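Local coordinates for SnoaL-like domain-containing protein (Kribbella flavida, PDB 5EVH) that is of unknown function but has a SnoaL-like, NTF2-type fold and probably works as a two-fold symmetric dimer, at the interface of chains A and B. Sequence-based numbering; all coordinates share one arbitrary frame. Chains: chain A/B, Uncharacterized protein.

The interface of chains A and B. Residues chain A 77, 79, 92-95, 107, 109-110; chain B 77, 79, 92-95, 107, 109-110.
Two SnoaL-like domains, of the NTF2-like superfamily with its cone-shaped alpha+beta barrel, meet here sheet face to sheet face. The pairing is two-fold symmetric and may be the biological dimer, as is common in this family. The patch is apolar, and no nitrogen or oxygen bonds across it. On the axis the methyls of A:Ala93 and B:Ala93 abut, with CB to CB at 3.3 Å, tighter than usual carbon contact. The selenomethionine A:Met79 hides 76 Å² against chain B. A:Met79 SE lies 3.7 Å from B:His95 CB, crossing that side chain obliquely. A:Met79 CE meets B:Ile109 CD1 tip to tip at 3.7 Å. A:Met79 CE also lies 3.9 Å from B:Ala93 CB. On the outer flank B:Arg107 offers its aliphatic CD to the selenium. A:Ile109 CD1 rests on the partner backbone, 3.7 Å from B:Ala92 C. A:Ile109 CG2 instead lies 3.8 Å from B:Phe110 CA. At the other end of the patch A:Leu77 and B:Leu77 cross obliquely, A:Leu77 CG to B:Leu77 CD2 at 3.8 Å. A:Leu77 CD2 points at the backbone of its twin, while A:Leu77 CD1 lies against B:Met79 CB at 4.0 Å. An alanine here removes CG and both methyls, and would probably loosen the crossing with B:Leu77 and the packing beside B:Met79 CB. A:Met79 runs extended from the backbone, with CG anti to N (chi1 178°), then bends at chi3 (-69°) to turn CE toward B:Ala93. In A:Ile109, chi1 -56° sets CG1 beside the backbone N and CG2 anti to it. The extended chi2 carries CD1 out to B:Ala92. Strands 75-84, 92-99 and 102-109 present most of these side chains.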
loop_
_atom_site.group_PDB
_atom_site.type_symbol
_atom_site.label_atom_id
_atom_site.label_comp_id
_atom_site.label_asym_id
_atom_site.label_seq_id
_atom_site.Cartn_x
_atom_site.Cartn_y
_atom_site.Cartn_z
ATOM N N LEU A 77 5.997 8.195 3.467
ATOM C CA LEU A 77 5.229 7.206 2.743
ATOM C C LEU A 77 6.238 6.279 2.069
ATOM O O LEU A 77 7.150 6.740 1.358
ATOM C CB LEU A 77 4.317 7.928 1.710
ATOM C CG LEU A 77 3.284 7.063 1.003
ATOM C CD1 LEU A 77 2.264 6.459 2.038
ATOM C CD2 LEU A 77 2.515 7.928 -0.061
HETATM N N MSE A 79 6.973 2.203 0.167
HETATM C CA MSE A 79 6.450 0.925 -0.352
HETATM C C MSE A 79 7.672 0.017 -0.505
HETATM O O MSE A 79 8.739 0.466 -0.997
HETATM C CB MSE A 79 5.759 1.131 -1.673
HETATM C CG MSE A 79 5.268 -0.257 -2.217
HETATM SE SE MSE A 79 4.363 -0.116 -3.963
HETATM C CE MSE A 79 2.688 0.845 -3.378
ATOM N N ALA A 92 4.312 -4.304 0.739
ATOM C CA ALA A 92 3.528 -3.548 1.705
ATOM C C ALA A 92 3.752 -2.053 1.485
ATOM O O ALA A 92 4.796 -1.638 0.973
ATOM C CB ALA A 92 3.867 -3.910 3.170
ATOM N N ALA A 93 2.781 -1.238 1.877
ATOM C CA ALA A 93 3.001 0.209 1.866
ATOM C C ALA A 93 2.676 0.759 3.252
ATOM O O ALA A 93 1.751 0.251 3.922
ATOM C CB ALA A 93 2.077 0.900 0.817
ATOM N N GLU A 94 3.430 1.792 3.691
ATOM C CA GLU A 94 3.253 2.343 5.017
ATOM C C GLU A 94 3.187 3.843 4.929
ATOM O O GLU A 94 4.024 4.475 4.246
ATOM C CB GLU A 94 4.421 1.985 6.030
ATOM C CG GLU A 94 4.489 0.508 6.276
ATOM C CD GLU A 94 5.699 0.130 7.155
ATOM O OE1 GLU A 94 6.436 1.064 7.482
ATOM O OE2 GLU A 94 5.888 -1.074 7.506
ATOM N N HIS A 95 2.242 4.420 5.690
ATOM C CA HIS A 95 2.135 5.854 5.824
ATOM C C HIS A 95 2.450 6.150 7.287
ATOM O O HIS A 95 1.747 5.642 8.175
ATOM C CB HIS A 95 0.731 6.332 5.463
ATOM C CG HIS A 95 0.520 7.803 5.726
ATOM N ND1 HIS A 95 -0.678 8.311 6.191
ATOM C CD2 HIS A 95 1.336 8.883 5.538
ATOM C CE1 HIS A 95 -0.590 9.635 6.305
ATOM N NE2 HIS A 95 0.635 10.005 5.942
ATOM N N ARG A 107 -0.019 3.579 9.225
ATOM C CA ARG A 107 -1.037 2.812 8.509
ATOM C C ARG A 107 -0.310 1.904 7.524
ATOM O O ARG A 107 0.450 2.390 6.672
ATOM C CB ARG A 107 -2.065 3.700 7.794
ATOM C CG ARG A 107 -3.055 2.829 6.971
ATOM C CD ARG A 107 -4.289 3.650 6.379
ATOM N NE ARG A 107 -4.845 4.748 7.221
ATOM C CZ ARG A 107 -5.894 4.615 8.037
ATOM N NH1 ARG A 107 -6.327 5.663 8.720
ATOM N NH2 ARG A 107 -6.523 3.435 8.183
ATOM N N ILE A 109 -0.538 -1.290 4.601
ATOM C CA ILE A 109 -1.439 -2.002 3.673
ATOM C C ILE A 109 -0.650 -3.150 3.069
ATOM O O ILE A 109 0.431 -2.930 2.525
ATOM C CB ILE A 109 -1.947 -1.079 2.545
ATOM C CG1 ILE A 109 -2.619 0.151 3.154
ATOM C CG2 ILE A 109 -2.924 -1.904 1.682
ATOM C CD1 ILE A 109 -3.131 1.177 2.044
ATOM N N PHE A 110 -1.199 -4.362 3.132
ATOM C CA PHE A 110 -0.695 -5.463 2.335
ATOM C C PHE A 110 -1.837 -6.453 2.144
ATOM O O PHE A 110 -2.872 -6.397 2.835
ATOM C CB PHE A 110 0.498 -6.164 2.989
ATOM C CG PHE A 110 0.223 -6.660 4.376
ATOM C CD1 PHE A 110 0.529 -5.852 5.476
ATOM C CD2 PHE A 110 -0.333 -7.911 4.579
ATOM C CE1 PHE A 110 0.272 -6.335 6.811
ATOM C CE2 PHE A 110 -0.605 -8.409 5.882
ATOM C CZ PHE A 110 -0.321 -7.612 6.991
ATOM N N LEU B 77 4.028 8.361 -5.387
ATOM C CA LEU B 77 3.594 7.364 -4.433
ATOM C C LEU B 77 2.376 7.946 -3.719
ATOM O O LEU B 77 2.425 9.073 -3.192
ATOM C CB LEU B 77 4.759 7.062 -3.449
ATOM C CG LEU B 77 4.556 5.886 -2.505
ATOM C CD1 LEU B 77 4.399 4.546 -3.314
ATOM C CD2 LEU B 77 5.784 5.778 -1.529
HETATM N N MSE B 79 -1.352 7.081 -1.244
HETATM C CA MSE B 79 -2.175 6.135 -0.466
HETATM C C MSE B 79 -3.530 6.824 -0.288
HETATM O O MSE B 79 -3.585 8.045 0.010
HETATM C CB MSE B 79 -1.537 5.843 0.864
HETATM C CG MSE B 79 -2.470 4.880 1.680
HETATM SE SE MSE B 79 -1.743 4.442 3.461
HETATM C CE MSE B 79 -0.175 3.306 2.897
ATOM N N ALA B 92 -5.873 1.726 -0.440
ATOM C CA ALA B 92 -4.940 1.216 -1.435
ATOM C C ALA B 92 -3.711 2.120 -1.492
ATOM O O ALA B 92 -3.785 3.309 -1.166
ATOM C CB ALA B 92 -5.566 1.104 -2.845
ATOM N N ALA B 93 -2.581 1.569 -1.915
ATOM C CA ALA B 93 -1.413 2.414 -2.171
ATOM C C ALA B 93 -0.919 2.142 -3.588
ATOM O O ALA B 93 -0.999 0.990 -4.066
ATOM C CB ALA B 93 -0.267 2.090 -1.164
ATOM N N GLU B 94 -0.411 3.194 -4.269
ATOM C CA GLU B 94 0.021 3.063 -5.644
ATOM C C GLU B 94 1.377 3.695 -5.803
ATOM O O GLU B 94 1.608 4.827 -5.325
ATOM C CB GLU B 94 -0.944 3.757 -6.696
ATOM C CG GLU B 94 -2.296 3.112 -6.696
ATOM C CD GLU B 94 -3.286 3.857 -7.617
ATOM O OE1 GLU B 94 -2.844 4.868 -8.170
ATOM O OE2 GLU B 94 -4.466 3.423 -7.778
ATOM N N HIS B 95 2.249 2.996 -6.550
ATOM C CA HIS B 95 3.544 3.524 -6.912
ATOM C C HIS B 95 3.506 3.688 -8.428
ATOM O O HIS B 95 3.300 2.693 -9.141
ATOM C CB HIS B 95 4.658 2.568 -6.495
ATOM C CG HIS B 95 6.020 2.999 -6.979
ATOM N ND1 HIS B 95 6.981 2.098 -7.398
ATOM C CD2 HIS B 95 6.605 4.232 -7.059
ATOM C CE1 HIS B 95 8.089 2.751 -7.742
ATOM N NE2 HIS B 95 7.877 4.053 -7.573
ATOM N N ARG B 107 2.211 0.041 -9.645
ATOM C CA ARG B 107 2.088 -1.077 -8.710
ATOM C C ARG B 107 1.050 -0.681 -7.666
ATOM O O ARG B 107 1.207 0.347 -6.989
ATOM C CB ARG B 107 3.421 -1.460 -8.054
ATOM C CG ARG B 107 3.205 -2.581 -7.000
ATOM C CD ARG B 107 4.563 -3.196 -6.431
ATOM N NE ARG B 107 5.703 -3.332 -7.385
ATOM C CZ ARG B 107 5.994 -4.450 -8.056
ATOM N NH1 ARG B 107 7.047 -4.474 -8.858
ATOM N NH2 ARG B 107 5.239 -5.556 -7.937
ATOM N N ILE B 109 -1.348 -1.825 -4.239
ATOM C CA ILE B 109 -1.456 -2.780 -3.119
ATOM C C ILE B 109 -2.772 -2.501 -2.414
ATOM O O ILE B 109 -3.029 -1.362 -2.028
ATOM C CB ILE B 109 -0.293 -2.621 -2.116
ATOM C CG1 ILE B 109 1.039 -2.760 -2.852
ATOM C CG2 ILE B 109 -0.471 -3.704 -1.032
ATOM C CD1 ILE B 109 2.292 -2.563 -1.884
ATOM N N PHE B 110 -3.584 -3.538 -2.216
ATOM C CA PHE B 110 -4.706 -3.456 -1.301
ATOM C C PHE B 110 -5.020 -4.871 -0.831
ATOM O O PHE B 110 -4.556 -5.870 -1.412
ATOM C CB PHE B 110 -5.946 -2.835 -1.945
ATOM C CG PHE B 110 -6.394 -3.531 -3.194
ATOM C CD1 PHE B 110 -5.940 -3.085 -4.440
ATOM C CD2 PHE B 110 -7.251 -4.616 -3.127
ATOM C CE1 PHE B 110 -6.379 -3.751 -5.641
ATOM C CE2 PHE B 110 -7.694 -5.297 -4.293
ATOM C CZ PHE B 110 -7.241 -4.876 -5.542
#